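PDB 3LOO: anopheles gambiae adenosine kinase from Anopheles gambiae, which catalyses the ATP-dependent phosphorylation of adenosine to AMP and belongs to the pfkB carbohydrate kinase family. Local coordinates for residues Asn31-Ile36 with Ala152-Ala157; Asp109-Ile114 with Thr136-Val141; Lys272-Val277 with Leu288-Thr293. All coordinates share one frame; numbering follows the deposited sequence.

Interaction 1: residues Asn31-Ile36 with Ala152-Ala157; sequences NPLLDI and ANLAAA. With B4P (bis(adenosine)-5'-tetraphosphate), chain D.
Leu-33, Ala-157 and Asn-31 bury most of the surface where segments 31-36 and 152-157 meet, at the margin of the small lid sheet of the pfkB (ribokinase-like) fold, and they illustrate how apolar packing can shape a nucleoside pocket. The two branches of Leu-33 divide the work. CD1 packs against Leu-154 CD2 (3.9 Å) and the methyl of Ala-157, whereas CD2 lies over the face of the six-membered ring of the bound adenine, 3.6 Å from its C2A. Ala-152 CB extends this apolar support, approaching the exocyclic N6A. Ala-157, in a 3-10 turn, presses its CB against Asn-31 CB (3.8 Å) and also against CD of Pro-32. Packing and recognition meet in Asn-31. With CG beside the backbone N (chi1 -52°), its amide reaches past Leu-154 CD2 to the adenine, while OD1 is buried with no hydrogen-bonding partner in the model. Further along the strand, Asp-35 spans the ribose of the same nucleoside: OD1 takes a hydrogen bond from O2E and OD2 one from O3E, each 2.6 Å long, and Asn-313 also bonds OD2. At the base, Asn-31 ND2 donates to adenine N1A over 3.0 Å, at an N-H...N angle of 164°.

Interaction 2: residues Asp109-Ile114 with Thr136-Val141; sequences DEYARI and TGTCAV
Asp-109 and Thr-136 meet as a carboxylate laid against a hydroxyl and a peptide N-H, a compact case of one side chain serving both a helix and the loop beside it. The two oxygens take different donors of the same threonine. OD2 accepts from Thr-136 N (2.7 Å, 165° at the hydrogen) and OD1 from Thr-136 OG1 (2.8 Å), both approaching on the syn side and only slightly out of the carboxylate plane. OD1 is gripped a second time by Ala-112 N, 2.9 Å away, which arrives almost head-on. That reach forward over the first turn is allowed by chi1 of 55°, which sets CG between the backbone N and the carbonyl carbon. The amide groups at the helix start would be expected to favour a negative carboxylate here. Thr-136 OG1, also bonded to Gly-107 N, sits tightly against Ala-112 CB at 3.2 Å, while Thr-136 CB faces Tyr-111 CB (3.7 Å). The tyrosine ring then slants across the strand: Thr-136 O lies at its edge, near its plane, and the methyl of Thr-138 approaches obliquely, CG2 to Tyr-111 CE2 3.6 Å. Beyond, Tyr-111 OH bonds to Tyr-77 OH, and the two rings pack edge-to-face. Thus an aspartate N-cap starts helix 110-122 and simultaneously ties it to the entry of strand 137-144 in the lid sheet of a pfkB-family kinase.

Interaction 3: residues Lys272-Val277 with Leu288-Thr293; sequences KRKRIV and LIEAGT
Ile-276 and Val-277 pair with Glu-290 and Ile-289 in an antiparallel beta hairpin, strands 276-281 and 284-290, near one border of the large mixed sheet of the kinase fold. Backbone bonds set the register. Val-277 and Ile-289 form the hydrogen-bonded pair, N to O 2.8 Å in both directions, and Ile-276 faces Glu-290 as the non-hydrogen-bonded pair, with its CA-H also directed at Ile-289 O. Past the end of the ladder, Ala-291 N donates to Arg-275 O (2.9 Å, 173° at the hydrogen).

Apolar contacts divide between the two faces of the sheet. On one, Ile-276 uses both branches: CG2 is pushed unusually close to Leu-288 CD1 (3.3 Å), and CD1 rests on the aliphatic part of Glu-290, 3.5 Å from its CG; Leu-288 continues to helix 333-350. On the other, Val-277 and Ile-289 stand side by side, CB to CB 4.3 Å, covered by helix 256-264.

The remaining contacts are those of polar side chains and of the turn. Arg-275 turns its guanidinium away from the hairpin partner and hydrogen-bonds backbone carbonyls, among them those of Leu-266, Val-232 and Phe-229. The chain leaves strand 284-290 through a type II turn from Glu-290 to Thr-293, where Gly-292 accommodates the positive phi of 85°. Lys-274, at the exposed margin, runs its bent chain alongside this turn, bringing CD to 3.4 Å from Ala-291 O.

In the fold
From the N terminus, the chain leaves strand 26-29 of the large sheet and enters the lid sheet at segment 31-36, which waits some 116 residues for its partner. Before that loop closes, interaction 2 opens and shuts a much shorter one, joining the start of helix 110-122 to strand 137-144; interaction 1 then closes around it at 152-157. The two touch directly, because strand 137-144 lies between 33-39 and 147-153 in the lid, with Ile-36 N bonded to Cys-139 O and Leu-34 packed on Tyr-111. Interaction 3 follows in series, closing a short hairpin loop in the large sheet, on the opposite side of the chain's centre, about 33 Å from interaction 1 between centres.

Interaction 1: residues Asn31-Ile36 with Ala152-Ala157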
loop_
_atom_site.group_PDB
_atom_site.type_symbol
_atom_site.label_atom_id
_atom_site.label_comp_id
_atom_site.label_asym_id
_atom_site.label_seq_id
_atom_site.Cartn_x
_atom_site.Cartn_y
_atom_site.Cartn_z
ATOM N N ASN A 31 5.669 -5.466 -1.446
ATOM C CA ASN A 31 6.440 -6.300 -0.575
ATOM C C ASN A 31 5.495 -7.185 0.197
ATOM O O ASN A 31 4.759 -6.686 1.049
ATOM C CB ASN A 31 7.227 -5.465 0.471
ATOM C CG ASN A 31 8.049 -4.354 -0.147
ATOM O OD1 ASN A 31 8.584 -4.509 -1.264
ATOM N ND2 ASN A 31 8.203 -3.234 0.602
ATOM N N PRO A 32 5.514 -8.499 -0.088
ATOM C CA PRO A 32 4.608 -9.340 0.697
ATOM C C PRO A 32 5.277 -9.692 2.021
ATOM O O PRO A 32 6.345 -10.291 2.036
ATOM C CB PRO A 32 4.413 -10.588 -0.186
ATOM C CG PRO A 32 5.624 -10.616 -1.088
ATOM C CD PRO A 32 6.318 -9.259 -1.056
ATOM N N LEU A 33 4.596 -9.365 3.119
ATOM C CA LEU A 33 5.161 -9.456 4.426
ATOM C C LEU A 33 4.131 -10.109 5.342
ATOM O O LEU A 33 2.924 -9.872 5.186
ATOM C CB LEU A 33 5.430 -8.028 4.939
ATOM C CG LEU A 33 6.741 -7.232 4.855
ATOM C CD1 LEU A 33 7.692 -7.600 3.765
ATOM C CD2 LEU A 33 6.515 -5.711 5.009
ATOM N N LEU A 34 4.616 -10.904 6.298
ATOM C CA LEU A 34 3.767 -11.450 7.345
ATOM C C LEU A 34 3.864 -10.486 8.518
ATOM O O LEU A 34 4.971 -10.223 9.018
ATOM C CB LEU A 34 4.254 -12.849 7.761
ATOM C CG LEU A 34 3.428 -13.590 8.858
ATOM C CD1 LEU A 34 1.935 -13.839 8.459
ATOM C CD2 LEU A 34 4.085 -14.930 9.270
ATOM N N ASP A 35 2.716 -9.975 8.974
ATOM C CA ASP A 35 2.700 -9.101 10.123
ATOM C C ASP A 35 2.781 -9.940 11.394
ATOM O O ASP A 35 2.099 -10.983 11.518
ATOM C CB ASP A 35 1.435 -8.221 10.147
ATOM C CG ASP A 35 1.422 -7.134 9.042
ATOM O OD1 ASP A 35 2.464 -6.895 8.373
ATOM O OD2 ASP A 35 0.352 -6.491 8.878
ATOM N N ILE A 36 3.599 -9.455 12.334
ATOM C CA ILE A 36 3.699 -10.034 13.663
ATOM C C ILE A 36 3.235 -8.964 14.647
ATOM O O ILE A 36 3.924 -7.984 14.920
ATOM C CB ILE A 36 5.140 -10.530 13.952
ATOM C CG1 ILE A 36 5.588 -11.500 12.878
ATOM C CG2 ILE A 36 5.243 -11.184 15.321
ATOM C CD1 ILE A 36 7.045 -11.849 12.959
ATOM N N ALA A 152 9.586 -2.967 9.655
ATOM C CA ALA A 152 9.516 -3.888 8.511
ATOM C C ALA A 152 10.882 -4.483 8.204
ATOM O O ALA A 152 11.839 -3.756 7.912
ATOM C CB ALA A 152 8.949 -3.163 7.234
ATOM N N ASN A 153 10.945 -5.794 8.319
ATOM C CA ASN A 153 12.103 -6.594 8.017
ATOM C C ASN A 153 11.808 -7.206 6.665
ATOM O O ASN A 153 11.093 -8.236 6.577
ATOM C CB ASN A 153 12.262 -7.697 9.074
ATOM C CG ASN A 153 13.356 -8.710 8.717
ATOM O OD1 ASN A 153 14.341 -8.378 8.051
ATOM N ND2 ASN A 153 13.167 -9.945 9.143
ATOM N N LEU A 154 12.301 -6.533 5.619
ATOM C CA LEU A 154 11.913 -6.851 4.234
ATOM C C LEU A 154 12.422 -8.207 3.771
ATOM O O LEU A 154 11.690 -8.959 3.117
ATOM C CB LEU A 154 12.364 -5.764 3.249
ATOM C CG LEU A 154 11.699 -4.384 3.368
ATOM C CD1 LEU A 154 12.112 -3.489 2.223
ATOM C CD2 LEU A 154 10.124 -4.519 3.393
ATOM N N ALA A 155 13.685 -8.499 4.090
ATOM C CA ALA A 155 14.298 -9.817 3.858
ATOM C C ALA A 155 14.027 -10.291 2.406
ATOM O O ALA A 155 14.502 -9.626 1.485
ATOM C CB ALA A 155 13.824 -10.822 4.933
ATOM N N ALA A 156 13.266 -11.374 2.172
ATOM C CA ALA A 156 13.069 -11.870 0.787
ATOM C C ALA A 156 12.362 -10.873 -0.131
ATOM O O ALA A 156 12.587 -10.865 -1.354
ATOM C CB ALA A 156 12.325 -13.226 0.758
ATOM N N ALA A 157 11.527 -10.017 0.445
ATOM C CA ALA A 157 10.877 -8.976 -0.388
ATOM C C ALA A 157 11.915 -8.089 -1.075
ATOM O O ALA A 157 11.629 -7.529 -2.131
ATOM C CB ALA A 157 9.893 -8.133 0.413
HETATM P PA B4P D . -1.065 0.758 9.072
HETATM O O1A B4P D . -1.960 -0.072 9.979
HETATM O O2A B4P D . 0.107 1.494 9.720
HETATM O O3A B4P D . -1.999 1.937 8.509
HETATM P PB B4P D . -2.219 2.148 6.944
HETATM O O1B B4P D . -3.045 1.012 6.337
HETATM O O2B B4P D . -0.964 2.629 6.235
HETATM O O3B B4P D . -3.243 3.375 7.405
HETATM P PG B4P D . -3.131 4.942 7.051
HETATM O O1G B4P D . -2.432 5.715 8.117
HETATM O O2G B4P D . -2.502 5.031 5.675
HETATM O O3G B4P D . -4.653 5.427 6.935
HETATM P PD B4P D . -5.534 6.386 7.886
HETATM O O1D B4P D . -5.176 6.091 9.296
HETATM O O2D B4P D . -5.562 7.804 7.390
HETATM O O5E B4P D . -0.570 -0.124 7.801
HETATM C C5E B4P D . -0.192 -1.425 8.193
HETATM C C4E B4P D . 0.452 -2.240 7.107
HETATM O O4E B4P D . 1.632 -1.634 6.579
HETATM C C3E B4P D . 0.931 -3.526 7.722
HETATM O O3E B4P D . -0.017 -4.520 7.287
HETATM C C2E B4P D . 2.299 -3.777 7.098
HETATM O O2E B4P D . 2.474 -5.078 6.523
HETATM C C1E B4P D . 2.437 -2.656 6.051
HETATM N N9A B4P D . 3.841 -2.213 5.976
HETATM C C8A B4P D . 4.585 -1.585 6.933
HETATM N N7A B4P D . 5.836 -1.378 6.426
HETATM C C5A B4P D . 5.898 -1.904 5.167
HETATM C C6A B4P D . 6.884 -1.988 4.169
HETATM N N6A B4P D . 8.161 -1.525 4.340
HETATM N N1A B4P D . 6.581 -2.605 3.000
HETATM C C2A B4P D . 5.336 -3.089 2.761
HETATM N N3A B4P D . 4.374 -3.007 3.694
HETATM C C4A B4P D . 4.627 -2.415 4.890
HETATM O O5F B4P D . -6.963 5.706 7.630
HETATM C C5F B4P D . -7.420 5.381 6.322
HETATM C C4F B4P D . -8.938 5.233 6.418
HETATM O O4F B4P D . -9.327 4.389 7.517
HETATM C C3F B4P D . -9.594 6.560 6.760
HETATM O O3F B4P D . -9.707 7.352 5.585
HETATM C C2F B4P D . -10.926 6.119 7.334
HETATM O O2F B4P D . -11.865 5.840 6.276
HETATM C C1F B4P D . -10.554 4.840 8.105
HETATM N N9B B4P D . -10.284 5.236 9.524
HETATM C C8B B4P D . -9.068 5.397 10.084
HETATM N N7B B4P D . -9.176 5.773 11.381
HETATM C C5B B4P D . -10.486 5.865 11.688
HETATM C C6B B4P D . -11.221 6.211 12.819
HETATM N N6B B4P D . -10.561 6.543 13.958
HETATM N N1B B4P D . -12.589 6.190 12.774
HETATM C C2B B4P D . -13.251 5.856 11.639
HETATM N N3B B4P D . -12.586 5.522 10.497
HETATM C C4B B4P D . -11.217 5.516 10.459
#

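Interaction 2: residues Asp109-Ile114 with Thr136-Val141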
loop_
_atom_site.group_PDB
_atom_site.type_symbol
_atom_site.label_atom_id
_atom_site.label_comp_id
_atom_site.label_asym_id
_atom_site.label_seq_id
_atom_site.Cartn_x
_atom_site.Cartn_y
_atom_site.Cartn_z
ATOM N N ASP A 109 9.377 -20.913 2.448
ATOM C CA ASP A 109 9.329 -21.188 3.872
ATOM C C ASP A 109 7.909 -21.229 4.338
ATOM O O ASP A 109 7.013 -21.065 3.520
ATOM C CB ASP A 109 10.164 -20.168 4.672
ATOM C CG ASP A 109 9.777 -18.722 4.404
ATOM O OD1 ASP A 109 8.714 -18.472 3.814
ATOM O OD2 ASP A 109 10.533 -17.820 4.809
ATOM N N GLU A 110 7.683 -21.470 5.622
ATOM C CA GLU A 110 6.321 -21.524 6.139
ATOM C C GLU A 110 5.611 -20.169 6.024
ATOM O O GLU A 110 4.408 -20.137 5.848
ATOM C CB GLU A 110 6.274 -21.870 7.625
ATOM C CG GLU A 110 6.910 -23.128 8.063
ATOM C CD GLU A 110 6.683 -23.329 9.544
ATOM O OE1 GLU A 110 7.598 -23.041 10.329
ATOM O OE2 GLU A 110 5.547 -23.697 9.914
ATOM N N TYR A 111 6.356 -19.076 6.218
ATOM C CA TYR A 111 5.760 -17.740 6.207
ATOM C C TYR A 111 5.202 -17.454 4.840
ATOM O O TYR A 111 4.142 -16.884 4.757
ATOM C CB TYR A 111 6.776 -16.643 6.604
ATOM C CG TYR A 111 7.070 -16.538 8.086
ATOM C CD1 TYR A 111 6.379 -17.308 9.031
ATOM C CD2 TYR A 111 8.040 -15.645 8.550
ATOM C CE1 TYR A 111 6.640 -17.178 10.400
ATOM C CE2 TYR A 111 8.293 -15.495 9.882
ATOM C CZ TYR A 111 7.600 -16.266 10.809
ATOM O OH TYR A 111 7.902 -16.111 12.143
ATOM N N ALA A 112 5.924 -17.838 3.772
ATOM C CA ALA A 112 5.423 -17.634 2.423
ATOM C C ALA A 112 4.103 -18.394 2.171
ATOM O O ALA A 112 3.245 -17.866 1.465
ATOM C CB ALA A 112 6.463 -17.995 1.358
ATOM N N ARG A 113 3.931 -19.599 2.740
ATOM C CA ARG A 113 2.650 -20.354 2.518
ATOM C C ARG A 113 1.488 -19.728 3.241
ATOM O O ARG A 113 0.374 -19.793 2.742
ATOM C CB ARG A 113 2.674 -21.827 2.962
ATOM C CG ARG A 113 3.999 -22.429 3.154
ATOM C CD ARG A 113 3.898 -23.898 3.607
ATOM N NE ARG A 113 3.378 -24.701 2.523
ATOM C CZ ARG A 113 4.150 -25.288 1.627
ATOM N NH1 ARG A 113 3.614 -26.001 0.643
ATOM N NH2 ARG A 113 5.451 -25.155 1.728
ATOM N N ILE A 114 1.716 -19.158 4.434
ATOM C CA ILE A 114 0.650 -18.396 5.082
ATOM C C ILE A 114 0.175 -17.241 4.173
ATOM O O ILE A 114 -1.043 -17.033 4.006
ATOM C CB ILE A 114 1.077 -17.837 6.485
ATOM C CG1 ILE A 114 1.275 -18.976 7.513
ATOM C CG2 ILE A 114 0.043 -16.836 7.003
ATOM C CD1 ILE A 114 2.333 -18.654 8.588
ATOM N N THR A 136 10.943 -15.218 4.075
ATOM C CA THR A 136 9.865 -14.235 3.866
ATOM C C THR A 136 9.983 -13.066 4.838
ATOM O O THR A 136 10.350 -13.258 5.971
ATOM C CB THR A 136 8.473 -14.936 3.860
ATOM O OG1 THR A 136 8.478 -15.922 2.806
ATOM C CG2 THR A 136 7.308 -13.959 3.623
ATOM N N GLY A 137 9.719 -11.851 4.357
ATOM C CA GLY A 137 9.806 -10.641 5.150
ATOM C C GLY A 137 8.647 -10.584 6.126
ATOM O O GLY A 137 7.615 -11.245 5.935
ATOM N N THR A 138 8.826 -9.791 7.179
ATOM C CA THR A 138 7.843 -9.670 8.220
ATOM C C THR A 138 7.774 -8.199 8.593
ATOM O O THR A 138 8.694 -7.415 8.270
ATOM C CB THR A 138 8.233 -10.488 9.497
ATOM O OG1 THR A 138 9.499 -10.029 10.016
ATOM C CG2 THR A 138 8.320 -11.977 9.205
ATOM N N CYS A 139 6.714 -7.827 9.293
ATOM C CA CYS A 139 6.608 -6.477 9.792
ATOM C C CYS A 139 6.107 -6.560 11.226
ATOM O O CYS A 139 5.038 -7.107 11.467
ATOM C CB CYS A 139 5.640 -5.626 8.927
ATOM S SG CYS A 139 5.460 -3.912 9.536
ATOM N N ALA A 140 6.912 -6.063 12.169
ATOM C CA ALA A 140 6.491 -5.914 13.551
ATOM C C ALA A 140 5.425 -4.848 13.593
ATOM O O ALA A 140 5.623 -3.751 13.047
ATOM C CB ALA A 140 7.703 -5.502 14.438
ATOM N N VAL A 141 4.292 -5.154 14.226
ATOM C CA VAL A 141 3.231 -4.177 14.432
ATOM C C VAL A 141 3.005 -4.099 15.942
ATOM O O VAL A 141 2.387 -4.993 16.532
ATOM C CB VAL A 141 1.910 -4.614 13.764
ATOM C CG1 VAL A 141 0.798 -3.614 14.082
ATOM C CG2 VAL A 141 2.056 -4.796 12.237
#

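Interaction 3: residues Lys272-Val277 with Leu288-Thr293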
loop_
_atom_site.group_PDB
_atom_site.type_symbol
_atom_site.label_atom_id
_atom_site.label_comp_id
_atom_site.label_asym_id
_atom_site.label_seq_id
_atom_site.Cartn_x
_atom_site.Cartn_y
_atom_site.Cartn_z
ATOM N N LYS A 272 -3.789 13.723 -20.991
ATOM C CA LYS A 272 -5.236 13.406 -21.169
ATOM C C LYS A 272 -5.998 12.930 -19.919
ATOM O O LYS A 272 -7.235 12.862 -19.914
ATOM C CB LYS A 272 -5.413 12.333 -22.235
ATOM C CG LYS A 272 -5.529 12.870 -23.658
ATOM C CD LYS A 272 -5.926 11.749 -24.615
ATOM C CE LYS A 272 -4.732 10.874 -24.963
ATOM N NZ LYS A 272 -3.636 11.715 -25.550
ATOM N N ARG A 273 -5.279 12.524 -18.889
ATOM C CA ARG A 273 -5.937 12.243 -17.633
ATOM C C ARG A 273 -5.308 13.158 -16.576
ATOM O O ARG A 273 -4.078 13.168 -16.398
ATOM C CB ARG A 273 -5.820 10.757 -17.271
ATOM C CG ARG A 273 -6.684 10.366 -16.061
ATOM C CD ARG A 273 -6.488 8.887 -15.682
ATOM N NE ARG A 273 -7.130 7.943 -16.614
ATOM C CZ ARG A 273 -6.494 7.220 -17.538
ATOM N NH1 ARG A 273 -5.180 7.310 -17.726
ATOM N NH2 ARG A 273 -7.185 6.393 -18.290
ATOM N N LYS A 274 -6.153 13.966 -15.951
ATOM C CA LYS A 274 -5.750 14.867 -14.883
ATOM C C LYS A 274 -5.437 14.087 -13.594
ATOM O O LYS A 274 -6.211 13.216 -13.178
ATOM C CB LYS A 274 -6.871 15.863 -14.589
ATOM C CG LYS A 274 -7.246 16.751 -15.802
ATOM C CD LYS A 274 -8.038 17.929 -15.361
ATOM C CE LYS A 274 -7.652 19.192 -16.124
ATOM N NZ LYS A 274 -8.783 19.630 -16.983
ATOM N N ARG A 275 -4.311 14.425 -12.964
ATOM C CA ARG A 275 -3.906 13.747 -11.730
ATOM C C ARG A 275 -4.899 13.984 -10.611
ATOM O O ARG A 275 -5.429 15.086 -10.432
ATOM C CB ARG A 275 -2.524 14.205 -11.264
ATOM C CG ARG A 275 -1.987 13.453 -10.031
ATOM C CD ARG A 275 -0.541 13.887 -9.706
ATOM N NE ARG A 275 0.428 13.621 -10.782
ATOM C CZ ARG A 275 0.973 14.556 -11.567
ATOM N NH1 ARG A 275 0.604 15.828 -11.478
ATOM N NH2 ARG A 275 1.894 14.218 -12.461
ATOM N N ILE A 276 -5.099 12.921 -9.854
ATOM C CA ILE A 276 -5.898 12.902 -8.618
ATOM C C ILE A 276 -4.954 12.668 -7.438
ATOM O O ILE A 276 -4.053 11.810 -7.516
ATOM C CB ILE A 276 -6.915 11.738 -8.690
ATOM C CG1 ILE A 276 -7.880 12.016 -9.833
ATOM C CG2 ILE A 276 -7.717 11.657 -7.441
ATOM C CD1 ILE A 276 -8.568 13.319 -9.674
ATOM N N VAL A 277 -5.113 13.460 -6.381
ATOM C CA VAL A 277 -4.408 13.203 -5.120
ATOM C C VAL A 277 -5.465 12.959 -4.038
ATOM O O VAL A 277 -6.397 13.749 -3.904
ATOM C CB VAL A 277 -3.460 14.367 -4.750
ATOM C CG1 VAL A 277 -2.729 14.075 -3.428
ATOM C CG2 VAL A 277 -2.468 14.647 -5.911
ATOM N N LEU A 288 -10.105 14.870 -1.529
ATOM C CA LEU A 288 -9.890 14.608 -2.946
ATOM C C LEU A 288 -9.448 15.888 -3.620
ATOM O O LEU A 288 -10.173 16.912 -3.589
ATOM C CB LEU A 288 -11.184 14.091 -3.631
ATOM C CG LEU A 288 -11.224 14.131 -5.177
ATOM C CD1 LEU A 288 -10.147 13.255 -5.788
ATOM C CD2 LEU A 288 -12.622 13.709 -5.697
ATOM N N ILE A 289 -8.290 15.825 -4.262
ATOM C CA ILE A 289 -7.783 16.936 -5.036
ATOM C C ILE A 289 -7.606 16.503 -6.484
ATOM O O ILE A 289 -6.952 15.484 -6.745
ATOM C CB ILE A 289 -6.409 17.454 -4.482
ATOM C CG1 ILE A 289 -6.486 17.754 -2.972
ATOM C CG2 ILE A 289 -5.944 18.700 -5.266
ATOM C CD1 ILE A 289 -5.959 16.626 -2.041
ATOM N N GLU A 290 -8.189 17.267 -7.413
ATOM C CA GLU A 290 -8.009 17.027 -8.830
ATOM C C GLU A 290 -7.265 18.170 -9.456
ATOM O O GLU A 290 -7.606 19.329 -9.232
ATOM C CB GLU A 290 -9.357 16.878 -9.574
ATOM C CG GLU A 290 -9.141 16.488 -11.069
ATOM C CD GLU A 290 -10.435 16.403 -11.887
ATOM O OE1 GLU A 290 -11.118 17.443 -12.077
ATOM O OE2 GLU A 290 -10.748 15.293 -12.356
ATOM N N ALA A 291 -6.284 17.849 -10.285
ATOM C CA ALA A 291 -5.578 18.881 -11.017
ATOM C C ALA A 291 -6.593 19.717 -11.813
ATOM O O ALA A 291 -7.623 19.196 -12.284
ATOM C CB ALA A 291 -4.561 18.262 -11.936
ATOM N N GLY A 292 -6.330 21.007 -11.927
ATOM C CA GLY A 292 -7.174 21.875 -12.744
ATOM C C GLY A 292 -8.398 22.417 -12.018
ATOM O O GLY A 292 -9.314 22.947 -12.658
ATOM N N THR A 293 -8.447 22.244 -10.695
ATOM C CA THR A 293 -9.515 22.842 -9.880
ATOM C C THR A 293 -8.837 23.473 -8.677
ATOM O O THR A 293 -7.697 23.167 -8.399
ATOM C CB THR A 293 -10.583 21.827 -9.400
ATOM O OG1 THR A 293 -10.177 21.238 -8.154
ATOM C CG2 THR A 293 -10.865 20.736 -10.455
#